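Local coordinates for CytC3 (Streptomyces, PDB 3GJA), which is a nonheme iron halogenase that probably chlorinates an unactivated carbon of an amino acid carried on a thiolation domain, at residues P130-P135 with Q264-P269; I94-L99 with R259-T263; A54-D58 with G280-Y286; I81-V87 with V289-G293. All blocks are in the same frame, centred on the assembly; numbering follows the deposited sequence.

Contact 1: residues P130-P135 with Q264-P269; sequences PQIIWP and QVQVYP. With ACT (acetate ion), chain C.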
loop_
_atom_site.group_PDB
_atom_site.type_symbol
_atom_site.label_atom_id
_atom_site.label_comp_id
_atom_site.label_asym_id
_atom_site.label_seq_id
_atom_site.Cartn_x
_atom_site.Cartn_y
_atom_site.Cartn_z
ATOM N N PRO A 130 3.440 -16.782 3.784
ATOM C CA PRO A 130 3.023 -15.882 2.709
ATOM C C PRO A 130 1.716 -15.228 3.141
ATOM O O PRO A 130 0.765 -15.917 3.513
ATOM C CB PRO A 130 2.849 -16.827 1.528
ATOM C CG PRO A 130 2.312 -18.049 2.188
ATOM C CD PRO A 130 3.201 -18.188 3.413
ATOM N N GLN A 131 1.673 -13.901 3.112
ATOM C CA GLN A 131 0.472 -13.182 3.521
ATOM C C GLN A 131 -0.466 -13.019 2.336
ATOM O O GLN A 131 -1.642 -12.699 2.497
ATOM C CB GLN A 131 0.852 -11.810 4.089
ATOM C CG GLN A 131 1.906 -11.874 5.190
ATOM C CD GLN A 131 2.358 -10.502 5.673
ATOM O OE1 GLN A 131 1.865 -9.990 6.673
ATOM N NE2 GLN A 131 3.298 -9.903 4.954
ATOM N N ILE A 132 0.066 -13.272 1.144
ATOM C CA ILE A 132 -0.688 -13.132 -0.093
ATOM C C ILE A 132 -0.503 -14.355 -0.989
ATOM O O ILE A 132 0.625 -14.783 -1.240
ATOM C CB ILE A 132 -0.215 -11.870 -0.866
ATOM C CG1 ILE A 132 -0.633 -10.604 -0.108
ATOM C CG2 ILE A 132 -0.751 -11.884 -2.290
ATOM C CD1 ILE A 132 -2.144 -10.398 -0.007
ATOM N N ILE A 133 -1.614 -14.914 -1.470
ATOM C CA ILE A 133 -1.563 -16.081 -2.353
ATOM C C ILE A 133 -2.537 -15.958 -3.523
ATOM O O ILE A 133 -3.751 -15.897 -3.325
ATOM C CB ILE A 133 -1.904 -17.389 -1.602
ATOM C CG1 ILE A 133 -0.830 -17.706 -0.558
ATOM C CG2 ILE A 133 -2.006 -18.542 -2.595
ATOM C CD1 ILE A 133 0.510 -18.076 -1.151
ATOM N N TRP A 134 -2.000 -15.912 -4.737
ATOM C CA TRP A 134 -2.826 -15.834 -5.936
ATOM C C TRP A 134 -3.112 -17.261 -6.399
ATOM O O TRP A 134 -2.340 -18.179 -6.118
ATOM C CB TRP A 134 -2.096 -15.112 -7.067
ATOM C CG TRP A 134 -1.964 -13.640 -6.911
ATOM C CD1 TRP A 134 -1.289 -12.973 -5.930
ATOM C CD2 TRP A 134 -2.468 -12.639 -7.807
ATOM N NE1 TRP A 134 -1.337 -11.618 -6.160
ATOM C CE2 TRP A 134 -2.054 -11.383 -7.305
ATOM C CE3 TRP A 134 -3.229 -12.681 -8.985
ATOM C CZ2 TRP A 134 -2.373 -10.173 -7.942
ATOM C CZ3 TRP A 134 -3.547 -11.477 -9.621
ATOM C CH2 TRP A 134 -3.116 -10.241 -9.094
ATOM N N PRO A 135 -4.227 -17.467 -7.120
ATOM C CA PRO A 135 -4.549 -18.816 -7.598
ATOM C C PRO A 135 -3.545 -19.235 -8.667
ATOM O O PRO A 135 -3.012 -18.392 -9.392
ATOM C CB PRO A 135 -5.962 -18.657 -8.148
ATOM C CG PRO A 135 -5.972 -17.235 -8.637
ATOM C CD PRO A 135 -5.270 -16.504 -7.515
ATOM N N GLN A 264 -9.956 -12.660 -6.127
ATOM C CA GLN A 264 -9.561 -14.053 -6.287
ATOM C C GLN A 264 -8.362 -14.401 -5.415
ATOM O O GLN A 264 -8.064 -15.577 -5.187
ATOM C CB GLN A 264 -9.218 -14.298 -7.747
ATOM C CG GLN A 264 -9.212 -13.002 -8.551
ATOM C CD GLN A 264 -7.950 -12.836 -9.343
ATOM O OE1 GLN A 264 -7.773 -11.849 -10.046
ATOM N NE2 GLN A 264 -7.056 -13.809 -9.234
ATOM N N VAL A 265 -7.674 -13.376 -4.924
ATOM C CA VAL A 265 -6.502 -13.596 -4.091
ATOM C C VAL A 265 -6.847 -13.849 -2.630
ATOM O O VAL A 265 -7.766 -13.241 -2.077
ATOM C CB VAL A 265 -5.539 -12.396 -4.177
ATOM C CG1 VAL A 265 -4.359 -12.592 -3.219
ATOM C CG2 VAL A 265 -5.053 -12.239 -5.604
ATOM N N GLN A 266 -6.102 -14.753 -2.007
ATOM C CA GLN A 266 -6.323 -15.058 -0.604
ATOM C C GLN A 266 -5.390 -14.238 0.285
ATOM O O GLN A 266 -4.171 -14.208 0.086
ATOM C CB GLN A 266 -6.110 -16.543 -0.342
ATOM C CG GLN A 266 -7.047 -17.437 -1.120
ATOM C CD GLN A 266 -7.029 -18.855 -0.604
ATOM O OE1 GLN A 266 -7.526 -19.136 0.488
ATOM N NE2 GLN A 266 -6.443 -19.759 -1.378
ATOM N N VAL A 267 -5.981 -13.576 1.268
ATOM C CA VAL A 267 -5.241 -12.744 2.194
ATOM C C VAL A 267 -5.092 -13.488 3.502
ATOM O O VAL A 267 -6.061 -14.019 4.040
ATOM C CB VAL A 267 -5.978 -11.415 2.421
ATOM C CG1 VAL A 267 -5.268 -10.577 3.483
ATOM C CG2 VAL A 267 -6.055 -10.662 1.103
ATOM N N TYR A 268 -3.872 -13.524 4.020
ATOM C CA TYR A 268 -3.622 -14.239 5.259
ATOM C C TYR A 268 -4.203 -15.660 5.141
ATOM O O TYR A 268 -4.997 -16.091 5.972
ATOM C CB TYR A 268 -4.254 -13.481 6.434
ATOM C CG TYR A 268 -3.631 -12.120 6.692
ATOM C CD1 TYR A 268 -2.261 -11.992 6.932
ATOM C CD2 TYR A 268 -4.413 -10.959 6.711
ATOM C CE1 TYR A 268 -1.680 -10.745 7.189
ATOM C CE2 TYR A 268 -3.844 -9.702 6.966
ATOM C CZ TYR A 268 -2.478 -9.604 7.208
ATOM O OH TYR A 268 -1.907 -8.385 7.498
ATOM N N PRO A 269 -3.799 -16.402 4.092
ATOM C CA PRO A 269 -4.274 -17.771 3.859
ATOM C C PRO A 269 -4.082 -18.642 5.092
ATOM O O PRO A 269 -3.196 -18.390 5.910
ATOM C CB PRO A 269 -3.434 -18.234 2.672
ATOM C CG PRO A 269 -2.156 -17.474 2.846
ATOM C CD PRO A 269 -2.668 -16.092 3.199
HETATM C C ACT C . 5.043 -8.393 7.498
HETATM O O ACT C . 4.587 -7.758 6.399
HETATM O OXT ACT C . 6.187 -8.795 7.536
HETATM C CH3 ACT C . 4.132 -8.604 8.680
#

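Contact 2: residues I94-L99 with R259-T263; sequences IGRNLL and RYVPT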
loop_
_atom_site.group_PDB
_atom_site.type_symbol
_atom_site.label_atom_id
_atom_site.label_comp_id
_atom_site.label_asym_id
_atom_site.label_seq_id
_atom_site.Cartn_x
_atom_site.Cartn_y
_atom_site.Cartn_z
ATOM N N ILE A 94 -5.191 -4.460 -12.327
ATOM C CA ILE A 94 -5.490 -5.813 -11.885
ATOM C C ILE A 94 -6.973 -6.155 -11.734
ATOM O O ILE A 94 -7.315 -7.179 -11.138
ATOM C CB ILE A 94 -4.761 -6.117 -10.560
ATOM C CG1 ILE A 94 -5.171 -5.108 -9.486
ATOM C CG2 ILE A 94 -3.249 -6.050 -10.779
ATOM C CD1 ILE A 94 -4.628 -5.436 -8.109
ATOM N N GLY A 95 -7.849 -5.303 -12.264
ATOM C CA GLY A 95 -9.274 -5.588 -12.193
ATOM C C GLY A 95 -10.105 -4.715 -11.274
ATOM O O GLY A 95 -9.611 -4.221 -10.261
ATOM N N ARG A 96 -11.379 -4.540 -11.620
ATOM C CA ARG A 96 -12.281 -3.711 -10.826
ATOM C C ARG A 96 -12.816 -4.344 -9.550
ATOM O O ARG A 96 -13.403 -3.655 -8.723
ATOM C CB ARG A 96 -13.446 -3.216 -11.679
ATOM C CG ARG A 96 -13.131 -1.946 -12.445
ATOM C CD ARG A 96 -12.048 -2.172 -13.478
ATOM N NE ARG A 96 -11.762 -0.954 -14.231
ATOM C CZ ARG A 96 -11.004 -0.911 -15.324
ATOM N NH1 ARG A 96 -10.454 -2.024 -15.801
ATOM N NH2 ARG A 96 -10.796 0.245 -15.941
ATOM N N ASN A 97 -12.638 -5.648 -9.384
ATOM C CA ASN A 97 -13.080 -6.286 -8.150
ATOM C C ASN A 97 -11.855 -6.211 -7.240
ATOM O O ASN A 97 -11.124 -7.185 -7.085
ATOM C CB ASN A 97 -13.506 -7.737 -8.405
ATOM C CG ASN A 97 -14.745 -7.831 -9.289
ATOM O OD1 ASN A 97 -15.700 -7.067 -9.127
ATOM N ND2 ASN A 97 -14.738 -8.778 -10.222
ATOM N N LEU A 98 -11.651 -5.029 -6.652
ATOM C CA LEU A 98 -10.498 -4.734 -5.802
ATOM C C LEU A 98 -10.614 -4.840 -4.296
ATOM O O LEU A 98 -11.565 -4.352 -3.689
ATOM C CB LEU A 98 -9.987 -3.328 -6.094
ATOM C CG LEU A 98 -8.969 -3.080 -7.194
ATOM C CD1 LEU A 98 -8.589 -1.600 -7.161
ATOM C CD2 LEU A 98 -7.742 -3.960 -6.980
ATOM N N LEU A 99 -9.574 -5.418 -3.707
ATOM C CA LEU A 99 -9.455 -5.600 -2.266
ATOM C C LEU A 99 -8.226 -4.833 -1.744
ATOM O O LEU A 99 -7.134 -4.945 -2.308
ATOM C CB LEU A 99 -9.264 -7.085 -1.966
ATOM C CG LEU A 99 -10.252 -7.899 -1.134
ATOM C CD1 LEU A 99 -11.690 -7.562 -1.483
ATOM C CD2 LEU A 99 -9.950 -9.385 -1.369
ATOM N N ARG A 259 -2.058 -1.257 -0.049
ATOM C CA ARG A 259 -1.779 -2.388 -0.928
ATOM C C ARG A 259 -3.050 -3.102 -1.398
ATOM O O ARG A 259 -3.944 -3.416 -0.604
ATOM C CB ARG A 259 -0.809 -3.329 -0.200
ATOM C CG ARG A 259 0.081 -2.540 0.766
ATOM C CD ARG A 259 1.334 -3.266 1.245
ATOM N NE ARG A 259 2.327 -3.355 0.185
ATOM C CZ ARG A 259 3.619 -3.078 0.331
ATOM N NH1 ARG A 259 4.097 -2.683 1.502
ATOM N NH2 ARG A 259 4.434 -3.210 -0.704
ATOM N N TYR A 260 -3.122 -3.342 -2.703
ATOM C CA TYR A 260 -4.294 -3.961 -3.302
ATOM C C TYR A 260 -4.062 -5.301 -3.973
ATOM O O TYR A 260 -2.969 -5.607 -4.449
ATOM C CB TYR A 260 -4.923 -3.010 -4.320
ATOM C CG TYR A 260 -5.271 -1.660 -3.745
ATOM C CD1 TYR A 260 -4.273 -0.727 -3.452
ATOM C CD2 TYR A 260 -6.596 -1.322 -3.465
ATOM C CE1 TYR A 260 -4.585 0.511 -2.892
ATOM C CE2 TYR A 260 -6.920 -0.090 -2.905
ATOM C CZ TYR A 260 -5.911 0.822 -2.616
ATOM O OH TYR A 260 -6.228 2.025 -2.033
ATOM N N VAL A 261 -5.130 -6.081 -4.026
ATOM C CA VAL A 261 -5.101 -7.399 -4.615
ATOM C C VAL A 261 -6.534 -7.723 -5.077
ATOM O O VAL A 261 -7.505 -7.341 -4.418
ATOM C CB VAL A 261 -4.611 -8.406 -3.551
ATOM C CG1 VAL A 261 -5.790 -8.987 -2.776
ATOM C CG2 VAL A 261 -3.759 -9.459 -4.193
ATOM N N PRO A 262 -6.687 -8.391 -6.235
ATOM C CA PRO A 262 -8.033 -8.726 -6.713
ATOM C C PRO A 262 -8.693 -9.749 -5.795
ATOM O O PRO A 262 -8.002 -10.473 -5.082
ATOM C CB PRO A 262 -7.778 -9.261 -8.126
ATOM C CG PRO A 262 -6.415 -9.841 -8.026
ATOM C CD PRO A 262 -5.671 -8.793 -7.221
ATOM N N THR A 263 -10.025 -9.794 -5.810
ATOM C CA THR A 263 -10.811 -10.701 -4.960
ATOM C C THR A 263 -10.427 -12.189 -4.984
ATOM O O THR A 263 -10.577 -12.898 -3.989
ATOM C CB THR A 263 -12.319 -10.600 -5.301
ATOM O OG1 THR A 263 -12.500 -10.720 -6.720
ATOM C CG2 THR A 263 -12.894 -9.271 -4.827
#

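Contact 3: residues A54-D58 with G280-Y286; sequences AIYPD and GINLEKY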
loop_
_atom_site.group_PDB
_atom_site.type_symbol
_atom_site.label_atom_id
_atom_site.label_comp_id
_atom_site.label_asym_id
_atom_site.label_seq_id
_atom_site.Cartn_x
_atom_site.Cartn_y
_atom_site.Cartn_z
ATOM N N ALA A 54 -8.004 1.257 17.318
ATOM C CA ALA A 54 -7.138 0.592 16.350
ATOM C C ALA A 54 -7.375 -0.910 16.472
ATOM O O ALA A 54 -7.584 -1.421 17.570
ATOM C CB ALA A 54 -5.682 0.923 16.635
ATOM N N ILE A 55 -7.340 -1.623 15.351
ATOM C CA ILE A 55 -7.589 -3.057 15.404
ATOM C C ILE A 55 -6.456 -3.883 15.999
ATOM O O ILE A 55 -6.686 -5.011 16.437
ATOM C CB ILE A 55 -7.961 -3.620 14.023
ATOM C CG1 ILE A 55 -6.789 -3.496 13.052
ATOM C CG2 ILE A 55 -9.180 -2.888 13.495
ATOM C CD1 ILE A 55 -6.955 -4.354 11.798
ATOM N N TYR A 56 -5.240 -3.341 16.026
ATOM C CA TYR A 56 -4.128 -4.084 16.616
ATOM C C TYR A 56 -3.783 -3.538 17.995
ATOM O O TYR A 56 -3.613 -2.339 18.176
ATOM C CB TYR A 56 -2.891 -4.051 15.713
ATOM C CG TYR A 56 -3.152 -4.630 14.344
ATOM C CD1 TYR A 56 -3.931 -5.781 14.192
ATOM C CD2 TYR A 56 -2.638 -4.026 13.198
ATOM C CE1 TYR A 56 -4.195 -6.309 12.936
ATOM C CE2 TYR A 56 -2.896 -4.549 11.938
ATOM C CZ TYR A 56 -3.676 -5.689 11.815
ATOM O OH TYR A 56 -3.942 -6.209 10.570
ATOM N N PRO A 57 -3.677 -4.429 18.990
ATOM C CA PRO A 57 -3.356 -4.070 20.373
ATOM C C PRO A 57 -1.935 -3.554 20.530
ATOM O O PRO A 57 -1.083 -3.767 19.667
ATOM C CB PRO A 57 -3.567 -5.380 21.115
ATOM C CG PRO A 57 -3.053 -6.374 20.112
ATOM C CD PRO A 57 -3.723 -5.895 18.836
ATOM N N ASP A 58 -1.683 -2.882 21.646
ATOM C CA ASP A 58 -0.366 -2.340 21.920
ATOM C C ASP A 58 0.671 -3.454 21.900
ATOM O O ASP A 58 0.410 -4.563 22.370
ATOM C CB ASP A 58 -0.360 -1.644 23.283
ATOM C CG ASP A 58 1.009 -1.100 23.654
ATOM O OD1 ASP A 58 1.681 -0.532 22.766
ATOM O OD2 ASP A 58 1.412 -1.228 24.833
ATOM N N GLY A 280 2.914 -8.274 15.695
ATOM C CA GLY A 280 1.893 -7.427 16.271
ATOM C C GLY A 280 0.566 -7.503 15.544
ATOM O O GLY A 280 -0.374 -6.803 15.894
ATOM N N ILE A 281 0.480 -8.346 14.526
ATOM C CA ILE A 281 -0.762 -8.492 13.784
ATOM C C ILE A 281 -1.732 -9.424 14.510
ATOM O O ILE A 281 -1.387 -10.562 14.835
ATOM C CB ILE A 281 -0.522 -9.105 12.391
ATOM C CG1 ILE A 281 0.293 -8.156 11.521
ATOM C CG2 ILE A 281 -1.858 -9.420 11.729
ATOM C CD1 ILE A 281 0.698 -8.773 10.201
ATOM N N ASN A 282 -2.938 -8.939 14.767
ATOM C CA ASN A 282 -3.961 -9.766 15.399
ATOM C C ASN A 282 -5.169 -9.720 14.476
ATOM O O ASN A 282 -5.840 -8.697 14.372
ATOM C CB ASN A 282 -4.323 -9.237 16.785
ATOM C CG ASN A 282 -5.303 -10.145 17.509
ATOM O OD1 ASN A 282 -5.149 -10.417 18.698
ATOM N ND2 ASN A 282 -6.317 -10.613 16.795
ATOM N N LEU A 283 -5.430 -10.835 13.800
ATOM C CA LEU A 283 -6.527 -10.941 12.840
ATOM C C LEU A 283 -7.946 -10.842 13.377
ATOM O O LEU A 283 -8.887 -10.737 12.595
ATOM C CB LEU A 283 -6.395 -12.237 12.035
ATOM C CG LEU A 283 -5.401 -12.291 10.863
ATOM C CD1 LEU A 283 -4.656 -10.974 10.718
ATOM C CD2 LEU A 283 -4.426 -13.420 11.084
ATOM N N GLU A 284 -8.107 -10.862 14.693
ATOM C CA GLU A 284 -9.439 -10.789 15.283
ATOM C C GLU A 284 -10.341 -9.764 14.598
ATOM O O GLU A 284 -11.413 -10.106 14.098
ATOM C CB GLU A 284 -9.346 -10.466 16.773
ATOM C CG GLU A 284 -10.669 -10.586 17.503
ATOM C CD GLU A 284 -10.559 -10.178 18.959
ATOM O OE1 GLU A 284 -9.676 -10.724 19.658
ATOM O OE2 GLU A 284 -11.352 -9.315 19.405
ATOM N N LYS A 285 -9.912 -8.506 14.564
ATOM C CA LYS A 285 -10.722 -7.468 13.939
ATOM C C LYS A 285 -10.231 -7.063 12.553
ATOM O O LYS A 285 -10.612 -6.012 12.040
ATOM C CB LYS A 285 -10.778 -6.239 14.844
ATOM C CG LYS A 285 -11.335 -6.531 16.224
ATOM C CD LYS A 285 -11.307 -5.300 17.110
ATOM C CE LYS A 285 -11.711 -5.641 18.532
ATOM N NZ LYS A 285 -11.575 -4.465 19.440
ATOM N N TYR A 286 -9.388 -7.888 11.943
ATOM C CA TYR A 286 -8.894 -7.562 10.616
ATOM C C TYR A 286 -9.918 -7.885 9.549
ATOM O O TYR A 286 -10.745 -8.783 9.710
ATOM C CB TYR A 286 -7.614 -8.330 10.272
ATOM C CG TYR A 286 -7.247 -8.184 8.804
ATOM C CD1 TYR A 286 -6.592 -7.041 8.336
ATOM C CD2 TYR A 286 -7.649 -9.139 7.865
ATOM C CE1 TYR A 286 -6.352 -6.845 6.972
ATOM C CE2 TYR A 286 -7.416 -8.953 6.497
ATOM C CZ TYR A 286 -6.767 -7.798 6.057
ATOM O OH TYR A 286 -6.553 -7.590 4.702
HETATM O O HOH W 1 -7.566 -7.423 15.788
#

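Contact 4: residues I81-V87 with V289-G293; sequences IMRPEIV and VLTSG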
loop_
_atom_site.group_PDB
_atom_site.type_symbol
_atom_site.label_atom_id
_atom_site.label_comp_id
_atom_site.label_asym_id
_atom_site.label_seq_id
_atom_site.Cartn_x
_atom_site.Cartn_y
_atom_site.Cartn_z
ATOM N N ILE A 81 -7.981 5.064 1.041
ATOM C CA ILE A 81 -7.883 3.803 0.302
ATOM C C ILE A 81 -9.055 3.561 -0.653
ATOM O O ILE A 81 -8.955 2.738 -1.565
ATOM C CB ILE A 81 -7.701 2.582 1.269
ATOM C CG1 ILE A 81 -8.896 2.446 2.217
ATOM C CG2 ILE A 81 -6.425 2.754 2.085
ATOM C CD1 ILE A 81 -9.953 1.476 1.731
ATOM N N MET A 82 -10.145 4.303 -0.458
ATOM C CA MET A 82 -11.341 4.193 -1.300
ATOM C C MET A 82 -11.322 5.171 -2.480
ATOM O O MET A 82 -12.128 5.062 -3.403
ATOM C CB MET A 82 -12.603 4.469 -0.463
ATOM C CG MET A 82 -12.983 3.371 0.530
ATOM S SD MET A 82 -13.313 1.791 -0.302
ATOM C CE MET A 82 -15.018 2.027 -0.873
ATOM N N ARG A 83 -10.409 6.133 -2.440
ATOM C CA ARG A 83 -10.310 7.153 -3.480
ATOM C C ARG A 83 -10.329 6.691 -4.936
ATOM O O ARG A 83 -9.552 5.828 -5.344
ATOM C CB ARG A 83 -9.066 8.009 -3.236
ATOM C CG ARG A 83 -9.333 9.186 -2.335
ATOM C CD ARG A 83 -10.056 10.255 -3.124
ATOM N NE ARG A 83 -10.838 11.127 -2.266
ATOM C CZ ARG A 83 -11.313 12.308 -2.643
ATOM N NH1 ARG A 83 -11.081 12.760 -3.871
ATOM N NH2 ARG A 83 -12.014 13.038 -1.786
ATOM N N PRO A 84 -11.239 7.267 -5.742
ATOM C CA PRO A 84 -11.360 6.924 -7.163
ATOM C C PRO A 84 -10.021 7.137 -7.864
ATOM O O PRO A 84 -9.632 6.362 -8.744
ATOM C CB PRO A 84 -12.424 7.897 -7.660
ATOM C CG PRO A 84 -13.301 8.061 -6.460
ATOM C CD PRO A 84 -12.305 8.202 -5.338
ATOM N N GLU A 85 -9.325 8.201 -7.466
ATOM C CA GLU A 85 -8.024 8.528 -8.039
ATOM C C GLU A 85 -7.040 7.377 -7.838
ATOM O O GLU A 85 -6.075 7.234 -8.590
ATOM C CB GLU A 85 -7.477 9.817 -7.418
ATOM C CG GLU A 85 -8.337 11.041 -7.716
ATOM C CD GLU A 85 -9.457 11.257 -6.706
ATOM O OE1 GLU A 85 -9.939 10.280 -6.097
ATOM O OE2 GLU A 85 -9.865 12.419 -6.528
ATOM N N ILE A 86 -7.282 6.556 -6.822
ATOM C CA ILE A 86 -6.424 5.407 -6.585
ATOM C C ILE A 86 -7.059 4.150 -7.170
ATOM O O ILE A 86 -6.464 3.476 -8.014
ATOM C CB ILE A 86 -6.169 5.177 -5.080
ATOM C CG1 ILE A 86 -5.255 6.273 -4.529
ATOM C CG2 ILE A 86 -5.519 3.815 -4.862
ATOM C CD1 ILE A 86 -4.969 6.141 -3.033
ATOM N N VAL A 87 -8.275 3.852 -6.721
ATOM C CA VAL A 87 -9.015 2.671 -7.152
ATOM C C VAL A 87 -9.223 2.529 -8.661
ATOM O O VAL A 87 -9.042 1.443 -9.209
ATOM C CB VAL A 87 -10.378 2.609 -6.431
ATOM C CG1 VAL A 87 -11.232 1.498 -7.016
ATOM C CG2 VAL A 87 -10.153 2.374 -4.946
ATOM N N VAL A 289 -10.721 -4.831 2.542
ATOM C CA VAL A 289 -11.763 -3.915 2.102
ATOM C C VAL A 289 -12.022 -4.018 0.611
ATOM O O VAL A 289 -11.104 -3.885 -0.200
ATOM C CB VAL A 289 -11.387 -2.451 2.436
ATOM C CG1 VAL A 289 -12.416 -1.491 1.836
ATOM C CG2 VAL A 289 -11.313 -2.267 3.947
ATOM N N LEU A 290 -13.280 -4.262 0.257
ATOM C CA LEU A 290 -13.685 -4.356 -1.141
ATOM C C LEU A 290 -13.915 -2.901 -1.550
ATOM O O LEU A 290 -14.883 -2.279 -1.118
ATOM C CB LEU A 290 -14.993 -5.152 -1.260
ATOM C CG LEU A 290 -15.389 -5.856 -2.567
ATOM C CD1 LEU A 290 -16.816 -5.478 -2.914
ATOM C CD2 LEU A 290 -14.455 -5.499 -3.695
ATOM N N THR A 291 -13.031 -2.366 -2.385
ATOM C CA THR A 291 -13.122 -0.969 -2.793
ATOM C C THR A 291 -13.890 -0.726 -4.081
ATOM O O THR A 291 -14.198 0.417 -4.418
ATOM C CB THR A 291 -11.720 -0.367 -2.955
ATOM O OG1 THR A 291 -11.084 -0.935 -4.110
ATOM C CG2 THR A 291 -10.874 -0.664 -1.731
ATOM N N SER A 292 -14.188 -1.795 -4.807
ATOM C CA SER A 292 -14.914 -1.674 -6.062
ATOM C C SER A 292 -15.379 -3.045 -6.525
ATOM O O SER A 292 -14.894 -4.066 -6.041
ATOM C CB SER A 292 -14.013 -1.049 -7.120
ATOM O OG SER A 292 -12.799 -1.764 -7.208
ATOM N N GLY A 293 -16.316 -3.067 -7.467
ATOM C CA GLY A 293 -16.823 -4.336 -7.957
ATOM C C GLY A 293 -17.564 -5.136 -6.897
ATOM O O GLY A 293 -18.249 -4.572 -6.043
HETATM O O HOH W 2 -14.102 3.192 -4.145
HETATM O O HOH W 3 -11.419 -0.503 -9.374
#

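Contact 1: residues P130-P135 with Q264-P269
Val-265 lays its CG2 methyl over one face of the Trp-134 indole, a CH-pi contact: the methyl lies 3.5 Å from the centroid of the five-membered ring and only 12° off its normal. Val-265 CG1, anti to the backbone N (chi1 176°), branches the other way and meets Ile-132 CG2 at 3.8 Å, the two side chains running at a slant. Ile-132 and Val-267 run alongside each other in the same sense, whereas Ile-133 meets Pro-269 at about a right angle, CG1 against CG at 3.7 Å. Ile-132 and Ile-133 pair with Val-267 and Gln-266 in a small two-stranded antiparallel sheet, which the other residues flank. Gln-266 N bonds Ile-133 O at 2.9 Å, Ile-133 N returns to Gln-266 O, and Tyr-268 N reaches Gln-131 O. With an alanine in place of Trp-134, Val-265 CG2 would probably be left without its aromatic floor, and Gly-145 O without the indole N-H. Gln-131 OE1 and the Tyr-268 hydroxyl both bond Arg-102 of strand 98-108, while Gln-131 NE2 donates to an acetate, probably from the crystallisation liquor. Trp-101 of that strand touches Ile-132 and Val-267, and Trp-134 packs on Val-261 and Pro-262 of strand 253-262.

Contact 2: residues I94-L99 with R259-T263
Leu-98 and Leu-99 pair with Pro-262 and Val-261 as neighbouring antiparallel strands in the main six-stranded sheet of the cupin-type beta barrel, where strand 98-108 begins beside the end of strand 253-262. The evidence is the backbone. Leu-99 and Val-261 form a hydrogen-bonded pair: Val-261 N reaches Leu-99 O at 2.9 Å, and Leu-99 N returns to Val-261 O with a more bent N-H...O angle of 140°. One pair further on, Leu-98 and Pro-262 are non-hydrogen-bonded, so the proline's missing N-H costs no bond between the two strands. Thr-263 N then reaches Asn-97 O at 3.1 Å, just where Asn-97 centres an inverse gamma turn and its OD1 accepts from Val-294 N.

Side chains fill in around this. Ile-94, which precedes Gly-95, holds CG1 between its backbone N and carbonyl carbon (chi1 58°), and its side chain runs nearly at right angles to that of Pro-262, Ile-94 CD1 lying 3.6 Å from Pro-262 CD. Leu-98 CD2 meets Tyr-260 CB, again roughly perpendicular, and Leu-99 CD1 touches Thr-263 CG2 at 3.9 Å.

Polar attraction between the segments thus resides in main-chain bonds, while their side chains meet mainly through carbon; the Tyr-260 hydroxyl is bonded to Ile-81 O, outside both segments.

Contact 3: residues A54-D58 with G280-Y286
Two first torsions set up the meeting of Ile-55 and Tyr-56 with the 280-286 segment. Ile-55 keeps CG1 between its backbone N and carbonyl carbon (chi1 65°), which lays that atom 3.7 Å above the plane of the Tyr-56 ring, over its centre, and leads CD1 on to the edge of the Tyr-286 ring. Tyr-56 has CG anti to its carbonyl carbon (chi1 -59°), and its ring slides in so that the opposite face receives Ile-281 CA. The ring edge points at a carbonyl: Tyr-56 CE1 is 3.2 Å from Asn-282 O, in the ring plane. The partner here is a beta hairpin, strands 276-278 and 281-282, which runs on into a beta turn closed by Tyr-286 N to Leu-283 O at 3.0 Å. No direct hydrogen bond joins the loop 54-58 to it; a water does so instead, donating to Ile-55 O at 2.6 Å and to Asn-282 O at 2.6 Å while accepting from Lys-285 N at 2.9 Å. Ile-55 and Lys-285 pass flank to flank, heading opposite ways, CB against CB at 3.9 Å. The Tyr-56 hydroxyl, lying beside Tyr-286 CD1, is bonded to Asp-69, whereas that of Tyr-286 reaches Trp-101 O.

Contact 4: residues I81-V87 with V289-G293
Ser-292 OG, whose carbon neighbour is Val-87 CG1, is held from two directions: it bonds Arg-96 O, and it accepts from a water at 2.9 Å that also donates to Val-87 O. A second water donates to both Met-82 O and Thr-291 O, each at 2.8 Å. The side chains themselves meet by packing. Met-82 bends at chi2 (-60°) and chi3 (-81°), folding SD back to lie 3.7 Å from Thr-291 CG2, with Val-289 CG1 also near. Here the junction of helices 75-82 and 84-94 is laid against 289-290, one of the two edge strands of the main antiparallel sheet. Arg-83 is the N-cap residue of the second helix, its carbonyl O taking both Ile-86 N and Val-87 N. Val-87 and Thr-291 overlap along their flanks, head to tail, Val-87 CG2 coming to 3.5 Å from Thr-291 OG1. An alanine for Met-82 lacks the sulfur, which is likely to open a gap beside Thr-291 and leave Val-289 CG1 more loosely packed. Ile-81 CD1 approaches Val-289 CG1 at a slant, 3.9 Å away.

How the contacts relate
From the N terminus, the first halves come in the order 54-58, 81-87, 94-99 and 130-135. The chain returns through 259-263, closing contact 2, and 264-269, closing contact 1, so these two loops cross. It then reaches 280-286 and 289-293, closing contacts 3 and 4, which also cross; both of their long loops enclose contacts 1 and 2. Contacts 2 and 4 share the main sheet, where strand 98-108 lies between 253-262 and 289-290, and they touch through Leu-98 O and Thr-291 N. Contact 1 adds a small sheet packed on contact 2 through Trp-134 and Pro-262, and meets contact 3 where Tyr-268 packs on Tyr-286, just past the hairpin.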